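Molybdopterin converting factor, subunit 1 (Pyrococcus furiosus, PDB 1VJK) probably serves as the small ubiquitin-like sulfur carrier of molybdopterin synthase, delivering sulfur in molybdenum cofactor biosynthesis. Local coordinates at residues Val12-Phe17 against Glu29-Pro34; Ala37-Leu42 against Glu81-Gly86; Phe58-Asp63 against Tyr76-Glu81; Val68-Asn73 against Asp87-Phe92. All coordinates share one frame; numbering follows the deposited sequence.

Contact 1: Val12-Phe17 against Glu29-Pro34; sequences VKVKYF and EEIELP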
# COMPACT_ATOMS: atom_id res chain seq x y z
N VAL A 12 4.84 3.90 8.42
CA VAL A 12 4.37 2.55 8.13
C VAL A 12 5.44 1.80 7.35
O VAL A 12 6.26 2.40 6.62
CB VAL A 12 3.02 2.55 7.37
CG1 VAL A 12 1.96 3.30 8.18
CG2 VAL A 12 3.17 3.18 6.03
N LYS A 13 5.45 0.49 7.49
CA LYS A 13 6.36 -0.37 6.77
C LYS A 13 5.59 -0.97 5.63
O LYS A 13 4.63 -1.72 5.87
CB LYS A 13 6.88 -1.48 7.69
CG LYS A 13 7.82 -2.48 7.02
CD LYS A 13 8.42 -3.42 8.09
CE LYS A 13 9.35 -4.45 7.48
NZ LYS A 13 9.90 -5.38 8.50
N VAL A 14 5.98 -0.67 4.41
CA VAL A 14 5.33 -1.22 3.23
C VAL A 14 6.11 -2.40 2.70
O VAL A 14 7.32 -2.27 2.50
CB VAL A 14 5.16 -0.15 2.11
CG1 VAL A 14 4.48 -0.74 0.88
CG2 VAL A 14 4.39 1.06 2.65
N LYS A 15 5.44 -3.54 2.52
CA LYS A 15 6.08 -4.74 1.98
C LYS A 15 5.48 -5.01 0.62
O LYS A 15 4.25 -5.21 0.49
CB LYS A 15 5.90 -5.95 2.91
CG LYS A 15 6.51 -5.81 4.31
CD LYS A 15 6.28 -7.07 5.13
CE LYS A 15 7.08 -7.05 6.43
N TYR A 16 6.32 -5.02 -0.40
CA TYR A 16 5.89 -5.33 -1.77
C TYR A 16 6.09 -6.79 -2.06
O TYR A 16 7.07 -7.40 -1.60
CB TYR A 16 6.71 -4.49 -2.75
CG TYR A 16 6.56 -3.01 -2.55
CD1 TYR A 16 5.44 -2.33 -3.04
CD2 TYR A 16 7.53 -2.28 -1.90
CE1 TYR A 16 5.28 -0.97 -2.87
CE2 TYR A 16 7.40 -0.89 -1.72
CZ TYR A 16 6.25 -0.25 -2.22
OH TYR A 16 6.10 1.12 -2.02
N PHE A 17 5.19 -7.33 -2.88
CA PHE A 17 5.24 -8.73 -3.25
C PHE A 17 5.25 -8.94 -4.74
O PHE A 17 4.68 -8.16 -5.49
CB PHE A 17 4.02 -9.47 -2.66
CG PHE A 17 4.04 -9.56 -1.16
CD1 PHE A 17 4.55 -10.69 -0.54
CD2 PHE A 17 3.54 -8.51 -0.38
CE1 PHE A 17 4.57 -10.79 0.85
CE2 PHE A 17 3.56 -8.58 1.01
CZ PHE A 17 4.08 -9.73 1.63
N GLU A 29 9.77 -0.80 2.22
CA GLU A 29 10.16 0.58 2.45
C GLU A 29 9.33 1.18 3.55
O GLU A 29 8.15 0.84 3.70
CB GLU A 29 10.21 1.46 1.16
CG GLU A 29 8.93 2.18 0.81
CD GLU A 29 9.00 2.96 -0.51
OE1 GLU A 29 9.79 3.97 -0.64
OE2 GLU A 29 8.20 2.60 -1.35
N GLU A 30 9.95 2.05 4.33
CA GLU A 30 9.26 2.80 5.35
C GLU A 30 8.73 4.07 4.76
O GLU A 30 9.49 4.84 4.12
CB GLU A 30 10.19 3.11 6.51
CG GLU A 30 10.79 1.89 7.16
CD GLU A 30 11.68 2.23 8.35
OE1 GLU A 30 12.73 2.94 8.18
OE2 GLU A 30 11.35 1.78 9.47
N ILE A 31 7.46 4.36 5.00
CA ILE A 31 6.86 5.56 4.48
C ILE A 31 6.28 6.39 5.62
O ILE A 31 5.37 5.94 6.35
CB ILE A 31 5.77 5.23 3.42
CG1 ILE A 31 6.41 4.47 2.25
CG2 ILE A 31 5.16 6.55 2.90
CD1 ILE A 31 5.55 4.28 1.03
N GLU A 32 6.82 7.58 5.79
CA GLU A 32 6.33 8.54 6.78
C GLU A 32 5.17 9.33 6.17
O GLU A 32 5.29 9.87 5.07
CB GLU A 32 7.46 9.46 7.22
CG GLU A 32 8.59 8.75 7.97
CD GLU A 32 9.72 9.68 8.45
OE1 GLU A 32 9.56 10.92 8.45
OE2 GLU A 32 10.79 9.18 8.90
N LEU A 33 4.06 9.36 6.90
CA LEU A 33 2.84 9.99 6.44
C LEU A 33 2.39 11.01 7.47
O LEU A 33 2.70 10.86 8.64
CB LEU A 33 1.74 8.93 6.24
CG LEU A 33 2.02 7.91 5.15
CD1 LEU A 33 1.00 6.76 5.26
CD2 LEU A 33 1.94 8.62 3.80
N PRO A 34 1.66 12.05 7.06
CA PRO A 34 1.16 13.04 8.02
C PRO A 34 0.12 12.44 8.95
O PRO A 34 -0.56 11.46 8.62
CB PRO A 34 0.53 14.13 7.13
CG PRO A 34 0.95 13.84 5.77
CD PRO A 34 1.31 12.40 5.67
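The N-terminal beta hairpin of a ubiquitin-like fold pairs strand 10-16 with strand 28-33, and this contact covers its middle. Two hydrogen-bonded antiparallel pairs, Val12 with Ile31 and Val14 with Glu29, flank the non-hydrogen-bonded pair Lys13 with Glu30. The bond from Val14 N to Glu29 O is short at 2.7 Å and lies in the carbonyl plane; Ile31 N meets Val12 O almost along its C=O axis. The strands twist, their directions 139° apart; beyond Val14 a side-chain bond supplements the backbone pairing of Tyr16 with Asp27. Tyr16 turns its ring back along the strand, CG anti to the carbonyl carbon, and its OH donates to Glu29 OE2 at 2.7 Å, using the anti lone pair of that oxygen. The same oxygen accepts a bond from His50, and OE1 forms a salt bridge with Arg49, tying the carboxylate to the end of helix 39-49 and the loop after it. Val14 CG1 lies 3.6 Å above one face of the Tyr16 ring, toward the rim. On this inner face Val14 CG2 meets Ile31 CD1 at 3.8 Å, while Lys13 and Glu30 occupy the other face. An apolar hairpin face packed on a helix fits the beta-grasp fold of ubiquitin-like proteins.

Contact 2: Ala37-Leu42 against Glu81-Gly86; sequences ARVRDL and EELKDG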
# COMPACT_ATOMS: atom_id res chain seq x y z
N ALA A 37 -3.30 10.14 8.42
CA ALA A 37 -3.23 9.44 7.15
C ALA A 37 -4.09 8.21 7.12
O ALA A 37 -4.17 7.45 8.11
CB ALA A 37 -1.77 9.05 6.83
N ARG A 38 -4.70 8.00 5.96
CA ARG A 38 -5.54 6.85 5.70
C ARG A 38 -4.91 5.95 4.64
O ARG A 38 -3.98 6.35 3.92
CB ARG A 38 -6.89 7.32 5.18
CG ARG A 38 -7.68 8.11 6.18
CD ARG A 38 -8.98 8.62 5.59
NE ARG A 38 -9.61 9.55 6.52
CZ ARG A 38 -10.82 10.05 6.34
NH1 ARG A 38 -11.50 9.69 5.25
NH2 ARG A 38 -11.33 10.90 7.22
N VAL A 39 -5.42 4.73 4.50
CA VAL A 39 -4.95 3.83 3.45
C VAL A 39 -4.91 4.51 2.07
O VAL A 39 -3.91 4.39 1.32
CB VAL A 39 -5.78 2.53 3.43
CG1 VAL A 39 -5.59 1.72 2.15
CG2 VAL A 39 -5.45 1.68 4.66
N ARG A 40 -5.97 5.26 1.72
CA ARG A 40 -5.96 5.92 0.41
C ARG A 40 -4.78 6.91 0.25
O ARG A 40 -4.26 7.08 -0.86
CB ARG A 40 -7.32 6.60 0.14
CG ARG A 40 -7.63 7.78 1.05
CD ARG A 40 -8.88 8.53 0.60
NE ARG A 40 -10.13 7.74 0.68
CZ ARG A 40 -10.76 7.18 -0.34
NH1 ARG A 40 -10.28 7.26 -1.59
NH2 ARG A 40 -11.91 6.54 -0.11
N ASP A 41 -4.37 7.56 1.35
CA ASP A 41 -3.24 8.51 1.28
C ASP A 41 -1.96 7.76 1.06
O ASP A 41 -1.09 8.23 0.32
CB ASP A 41 -3.15 9.35 2.55
CG ASP A 41 -4.46 10.05 2.90
OD1 ASP A 41 -5.10 10.66 2.03
OD2 ASP A 41 -4.89 10.02 4.07
N LEU A 42 -1.83 6.60 1.68
CA LEU A 42 -0.65 5.77 1.46
C LEU A 42 -0.56 5.30 0.00
O LEU A 42 0.52 5.36 -0.60
CB LEU A 42 -0.67 4.57 2.40
CG LEU A 42 0.42 3.53 2.17
CD1 LEU A 42 1.86 4.15 2.32
CD2 LEU A 42 0.20 2.33 3.09
N GLU A 81 -9.56 3.60 6.13
CA GLU A 81 -8.99 3.11 7.38
C GLU A 81 -7.81 3.99 7.78
O GLU A 81 -6.92 4.25 6.95
CB GLU A 81 -8.54 1.66 7.19
CG GLU A 81 -7.94 1.02 8.42
CD GLU A 81 -8.97 0.52 9.42
OE1 GLU A 81 -10.20 0.58 9.14
OE2 GLU A 81 -8.54 0.07 10.51
N GLU A 82 -7.81 4.43 9.03
CA GLU A 82 -6.76 5.30 9.53
C GLU A 82 -5.53 4.46 9.88
O GLU A 82 -5.63 3.45 10.58
CB GLU A 82 -7.29 6.17 10.70
CG GLU A 82 -8.33 7.18 10.16
CD GLU A 82 -9.36 7.72 11.16
OE1 GLU A 82 -9.08 7.71 12.38
OE2 GLU A 82 -10.45 8.18 10.69
N LEU A 83 -4.38 4.87 9.34
CA LEU A 83 -3.11 4.20 9.65
C LEU A 83 -2.54 4.63 10.98
O LEU A 83 -2.73 5.77 11.41
CB LEU A 83 -2.13 4.48 8.53
CG LEU A 83 -2.56 3.86 7.20
CD1 LEU A 83 -1.76 4.46 6.05
CD2 LEU A 83 -2.40 2.34 7.22
N LYS A 84 -1.88 3.68 11.66
CA LYS A 84 -1.23 3.92 12.94
C LYS A 84 0.26 3.73 12.81
O LYS A 84 0.73 2.93 11.97
CB LYS A 84 -1.81 2.97 14.01
CG LYS A 84 -3.30 3.19 14.34
CD LYS A 84 -3.83 2.08 15.23
N ASP A 85 1.01 4.44 13.67
CA ASP A 85 2.45 4.35 13.65
C ASP A 85 2.88 2.88 13.85
O ASP A 85 2.41 2.20 14.77
CB ASP A 85 2.96 5.25 14.77
CG ASP A 85 4.38 5.67 14.62
OD1 ASP A 85 5.02 5.53 13.55
OD2 ASP A 85 4.96 6.15 15.62
N GLY A 86 3.72 2.38 12.96
CA GLY A 86 4.21 1.03 13.04
C GLY A 86 3.39 0.01 12.24
O GLY A 86 3.79 -1.15 12.15
O HOH W 1 -4.27 7.99 10.87
O HOH W 2 -11.03 10.88 10.29
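This is a helix start pinned to a loop: residues 37-39 lead into helix 39-49 and lie against the connection between strands 69-72 and 88-92. Two backbone bonds bracket Arg38 and Glu82. Leu83 N gives its hydrogen to Ala37 O at 2.9 Å, in the carbonyl plane, and Val39 N reaches Glu81 O at 2.9 Å, nearly along the C=O axis. A water bridges Ala37 O to Leu83 O, donating to both. Arg38 takes the N-cap position, and its N is bound by Asp41 OD2 at 2.8 Å, met from above the carboxylate plane. The side chain of Leu83 carries the packing. With CG anti to the carbonyl carbon, it directs CD1 to Leu42 CB, 3.8 Å away, and CD2 to Val39 CG2 at 4.0 Å; the two leucines cross at about a right angle. An alanine here would lose both methyl branches and would probably loosen the seat of the helix start on the loop. Outside, Arg38 and Glu82 run side by side, CG to CG 4.1 Å, but their charged ends are joined by a water that Arg38 NH2 holds weakly, while Arg38 NH1 forms its salt bridge with Asp80. Attachment thus rests on main-chain bonds and buried leucine packing, with the Arg38-Glu82 charges probably adding only a diffuse attraction.

Contact 3: Phe58-Asp63 against Tyr76-Glu81; sequences FGEGYD and YVSWDE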
# COMPACT_ATOMS: atom_id res chain seq x y z
N PHE A 58 -5.59 -0.26 -7.89
CA PHE A 58 -5.68 -0.77 -6.52
C PHE A 58 -7.12 -1.08 -6.17
O PHE A 58 -8.03 -0.29 -6.44
CB PHE A 58 -5.15 0.27 -5.52
CG PHE A 58 -3.64 0.43 -5.52
CD1 PHE A 58 -2.89 0.06 -4.41
CD2 PHE A 58 -2.99 0.99 -6.62
CE1 PHE A 58 -1.50 0.21 -4.40
CE2 PHE A 58 -1.58 1.15 -6.62
CZ PHE A 58 -0.85 0.76 -5.50
N GLY A 59 -7.31 -2.22 -5.55
CA GLY A 59 -8.62 -2.59 -5.06
C GLY A 59 -8.83 -2.10 -3.65
O GLY A 59 -7.89 -1.77 -2.89
N GLU A 60 -10.11 -2.06 -3.28
CA GLU A 60 -10.48 -1.76 -1.92
C GLU A 60 -10.86 -3.07 -1.26
O GLU A 60 -11.79 -3.77 -1.72
CB GLU A 60 -11.64 -0.77 -1.88
CG GLU A 60 -11.93 -0.29 -0.47
CD GLU A 60 -12.77 0.98 -0.40
OE1 GLU A 60 -13.48 1.32 -1.39
OE2 GLU A 60 -12.76 1.60 0.67
N GLY A 61 -10.16 -3.41 -0.18
CA GLY A 61 -10.27 -4.72 0.44
C GLY A 61 -9.86 -5.81 -0.53
O GLY A 61 -8.99 -5.61 -1.41
N TYR A 62 -10.48 -6.97 -0.41
CA TYR A 62 -10.24 -8.03 -1.35
C TYR A 62 -10.94 -7.73 -2.68
O TYR A 62 -12.15 -7.44 -2.71
CB TYR A 62 -10.70 -9.38 -0.80
CG TYR A 62 -10.47 -10.50 -1.79
CD1 TYR A 62 -9.19 -11.00 -2.01
CD2 TYR A 62 -11.54 -11.05 -2.52
CE1 TYR A 62 -8.96 -12.01 -2.94
CE2 TYR A 62 -11.31 -12.07 -3.46
CZ TYR A 62 -10.02 -12.56 -3.65
OH TYR A 62 -9.79 -13.55 -4.56
N ASP A 63 -10.19 -7.80 -3.77
CA ASP A 63 -10.72 -7.58 -5.11
C ASP A 63 -9.87 -8.28 -6.14
O ASP A 63 -8.76 -7.87 -6.43
CB ASP A 63 -10.82 -6.07 -5.38
CG ASP A 63 -11.43 -5.74 -6.72
OD1 ASP A 63 -11.74 -6.67 -7.52
OD2 ASP A 63 -11.63 -4.56 -7.06
N TYR A 76 -7.59 -7.20 5.45
CA TYR A 76 -8.18 -6.35 4.43
C TYR A 76 -8.96 -5.25 5.14
O TYR A 76 -9.67 -5.50 6.15
CB TYR A 76 -9.12 -7.15 3.51
CG TYR A 76 -8.42 -8.17 2.64
CD1 TYR A 76 -7.54 -7.78 1.63
CD2 TYR A 76 -8.65 -9.54 2.83
CE1 TYR A 76 -6.89 -8.71 0.83
CE2 TYR A 76 -8.00 -10.49 2.05
CZ TYR A 76 -7.13 -10.07 1.04
OH TYR A 76 -6.48 -11.02 0.26
N VAL A 77 -8.81 -4.03 4.63
CA VAL A 77 -9.44 -2.86 5.23
C VAL A 77 -9.96 -1.92 4.15
O VAL A 77 -9.67 -2.07 2.96
CB VAL A 77 -8.47 -2.07 6.14
CG1 VAL A 77 -8.02 -2.89 7.35
CG2 VAL A 77 -7.28 -1.59 5.33
N SER A 78 -10.73 -0.91 4.59
CA SER A 78 -11.25 0.07 3.67
C SER A 78 -10.18 1.12 3.30
O SER A 78 -9.15 1.25 3.98
CB SER A 78 -12.46 0.76 4.27
OG SER A 78 -12.06 1.81 5.09
N TRP A 79 -10.43 1.86 2.23
CA TRP A 79 -9.50 2.93 1.86
C TRP A 79 -9.48 4.06 2.87
O TRP A 79 -8.53 4.82 2.91
CB TRP A 79 -9.80 3.50 0.48
CG TRP A 79 -9.33 2.63 -0.67
CD1 TRP A 79 -8.49 1.55 -0.60
CD2 TRP A 79 -9.66 2.78 -2.06
NE1 TRP A 79 -8.28 1.02 -1.85
CE2 TRP A 79 -8.98 1.75 -2.77
CE3 TRP A 79 -10.46 3.67 -2.78
CZ2 TRP A 79 -9.09 1.60 -4.16
CZ3 TRP A 79 -10.56 3.52 -4.17
CH2 TRP A 79 -9.88 2.49 -4.84
N ASP A 80 -10.51 4.18 3.68
CA ASP A 80 -10.55 5.25 4.66
C ASP A 80 -10.09 4.83 6.04
O ASP A 80 -10.11 5.62 6.98
CB ASP A 80 -11.90 5.95 4.66
CG ASP A 80 -12.12 6.67 3.38
OD1 ASP A 80 -11.39 7.68 3.17
OD2 ASP A 80 -12.93 6.26 2.51
N GLU A 81 -9.56 3.60 6.13
CA GLU A 81 -8.99 3.11 7.38
C GLU A 81 -7.81 3.99 7.78
O GLU A 81 -6.92 4.25 6.95
CB GLU A 81 -8.54 1.66 7.19
CG GLU A 81 -7.94 1.02 8.42
CD GLU A 81 -8.97 0.52 9.42
OE1 GLU A 81 -10.20 0.58 9.14
OE2 GLU A 81 -8.54 0.07 10.51
O HOH W 3 -8.09 -1.52 0.85
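Glu60 OE2 accepts the backbone N-H of Trp79 at 2.8 Å, an almost straight bond (173°) that arrives from above the carboxylate plane. The indole makes the second bond: Trp79 NE1 donates to Gly59 O at 3.0 Å, less straight and well above the carbonyl plane. Together they clamp Trp79 at backbone and ring. Ser78 to Glu81 form a type I turn, so the Glu60 carboxylate holds an N-H within that turn. A water accepts from Gly61 N and donates to Val77 O, reinforcing a weak direct bond between these two atoms. Over the indole, Glu60 lies flat: its chain is extended beyond CG, its carboxylate is stacked at 13° to the ring plane, and its CB sits 3.8 Å from the centroid of the five-membered ring in a CH-pi contact. Farther along, Tyr62 CB stands over the centre of the Tyr76 ring, 4.0 Å from its centroid, and the Tyr62 ring turns its edge to that face in an offset edge-to-face pair, planes 68° apart. Tyr62 CD1 comes to 3.5 Å from Tyr76 OH, while Tyr62 OH bonds to Val95 O. The two loops meet beside edge strand 69-72, with Trp79 packing on Arg40 and Ile43 of helix 39-49 and Val77 on Ile70 and Val72.

Contact 4: Val68-Asn73 against Asp87-Phe92; sequences VNIAVN and DVVGVF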
# COMPACT_ATOMS: atom_id res chain seq x y z
N VAL A 68 -3.80 -4.71 -7.79
CA VAL A 68 -3.14 -4.68 -6.50
C VAL A 68 -4.20 -4.78 -5.43
O VAL A 68 -5.24 -4.12 -5.51
CB VAL A 68 -2.41 -3.31 -6.27
CG1 VAL A 68 -1.59 -3.34 -4.98
CG2 VAL A 68 -1.50 -2.92 -7.44
N ASN A 69 -3.91 -5.56 -4.39
CA ASN A 69 -4.65 -5.50 -3.14
C ASN A 69 -3.68 -5.17 -2.03
O ASN A 69 -2.46 -5.39 -2.16
CB ASN A 69 -5.32 -6.85 -2.79
CG ASN A 69 -6.59 -7.18 -3.63
OD1 ASN A 69 -7.23 -8.20 -3.37
ND2 ASN A 69 -6.93 -6.34 -4.62
N ILE A 70 -4.22 -4.63 -0.94
CA ILE A 70 -3.37 -4.30 0.22
C ILE A 70 -3.93 -4.91 1.48
O ILE A 70 -5.12 -5.28 1.53
CB ILE A 70 -3.15 -2.76 0.39
CG1 ILE A 70 -4.45 -2.05 0.81
CG2 ILE A 70 -2.46 -2.14 -0.85
CD1 ILE A 70 -4.68 -1.96 2.36
N ALA A 71 -3.08 -5.08 2.48
CA ALA A 71 -3.53 -5.53 3.78
C ALA A 71 -2.76 -4.76 4.82
O ALA A 71 -1.57 -4.45 4.65
CB ALA A 71 -3.32 -7.04 3.97
N VAL A 72 -3.43 -4.41 5.90
CA VAL A 72 -2.81 -3.72 7.02
C VAL A 72 -2.72 -4.66 8.20
O VAL A 72 -3.76 -5.13 8.70
CB VAL A 72 -3.59 -2.46 7.43
CG1 VAL A 72 -2.91 -1.80 8.65
CG2 VAL A 72 -3.68 -1.48 6.25
N ASN A 73 -1.50 -4.95 8.65
CA ASN A 73 -1.25 -5.95 9.70
C ASN A 73 -2.03 -7.25 9.43
O ASN A 73 -2.64 -7.84 10.34
CB ASN A 73 -1.59 -5.37 11.07
CG ASN A 73 -0.81 -4.13 11.36
OD1 ASN A 73 0.38 -4.06 11.02
ND2 ASN A 73 -1.44 -3.15 11.96
N ASP A 87 2.29 0.43 11.62
CA ASP A 87 1.50 -0.53 10.84
C ASP A 87 2.33 -1.10 9.71
O ASP A 87 3.19 -0.40 9.13
CB ASP A 87 0.30 0.17 10.17
CG ASP A 87 -0.90 0.32 11.06
OD1 ASP A 87 -0.99 -0.33 12.14
OD2 ASP A 87 -1.85 1.09 10.73
N VAL A 88 2.06 -2.35 9.36
CA VAL A 88 2.73 -3.03 8.25
C VAL A 88 1.73 -3.21 7.13
O VAL A 88 0.67 -3.81 7.32
CB VAL A 88 3.30 -4.40 8.67
CG1 VAL A 88 3.97 -5.07 7.47
CG2 VAL A 88 4.33 -4.23 9.80
N VAL A 89 2.02 -2.69 5.95
CA VAL A 89 1.09 -2.73 4.84
C VAL A 89 1.65 -3.55 3.70
O VAL A 89 2.70 -3.20 3.15
CB VAL A 89 0.73 -1.30 4.36
CG1 VAL A 89 -0.32 -1.35 3.27
CG2 VAL A 89 0.20 -0.46 5.52
N GLY A 90 0.98 -4.65 3.34
CA GLY A 90 1.40 -5.46 2.22
C GLY A 90 0.76 -4.93 0.94
O GLY A 90 -0.39 -4.45 0.95
N VAL A 91 1.53 -5.01 -0.15
CA VAL A 91 1.13 -4.57 -1.48
C VAL A 91 1.39 -5.73 -2.41
O VAL A 91 2.55 -6.07 -2.67
CB VAL A 91 1.93 -3.31 -1.90
CG1 VAL A 91 1.59 -2.91 -3.33
CG2 VAL A 91 1.63 -2.15 -0.95
N PHE A 92 0.32 -6.37 -2.92
CA PHE A 92 0.47 -7.67 -3.57
C PHE A 92 -0.56 -7.89 -4.67
O PHE A 92 -1.63 -7.28 -4.65
CB PHE A 92 0.32 -8.82 -2.51
CG PHE A 92 -0.84 -8.62 -1.56
CD1 PHE A 92 -2.12 -9.11 -1.86
CD2 PHE A 92 -0.64 -7.96 -0.35
CE1 PHE A 92 -3.19 -8.90 -0.95
CE2 PHE A 92 -1.67 -7.74 0.53
CZ PHE A 92 -2.96 -8.22 0.25
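Strands 69-72 and 88-92 form an antiparallel pair at one border of the beta-grasp sheet, and their side chains divide between two unlike faces. Toward helix 39-49 go Ile70, Val72, Val89 and Val91. Val72 and Val89 lie side by side, pointing the same way, with their CG2 methyls 4.1 Å apart; Ile70 crosses Val91 obliquely, again CG2 to CG2. Just before the strand, Val68 CG1 presses on Val91 CG1 at 3.6 Å, closer than these methyl pairs. On the other face Phe92 reaches across the partner strand. Its chi1 of 45° puts CG in the crowded position between backbone N and carbonyl carbon, and so lays the ring over the main chain: Asn69 O stands 3.4 Å above the ring centre, Asn69 CB approaches CE1 at 3.5 Å, and Ala71 CB sits at the ring edge, in plane. Gly90 lies beside the CD2-CE2 edge of the ring, where a side chain would press against it. A serine in place of Phe92 would remove the ring and would probably leave the backbone at Asn69 and Ala71 less well covered on this face. Four backbone bonds join the pairs Asn69 with Phe92 and Ala71 with Gly90, that from Asn69 N to Phe92 O nearly straight at 175°. At the far end Asn73 bonds through main chain and side chain alike: its N donates to Val88 O, its OD1 accepts from Val88 N, and ND2 reaches Asp87 OD1 at 2.9 Å from above the carboxylate plane, while Asp87 OD2 accepts the backbone N-H of Lys84.

How the contacts relate
Contacts 1 and 4 are the two antiparallel pairings of one mixed sheet, joined where the parallel central strands 10-16 and 88-92 bond to each other, as at Lys13 O and Val89 N. Both rely on regular backbone bonds, with apolar side chains facing helix 39-49. Contact 2 fixes the start of that helix: Leu42 packs on Ile31 of contact 1 and Val89 of contact 4, so three contacts share one core. Contact 3 lies farther out, on the side of the chain's centre opposite contact 1, and trades strand pairing for loop bonds and aromatic faces. It shares Glu81 with contact 2, and the Arg40-Asp80 salt bridge ties the two at the surface.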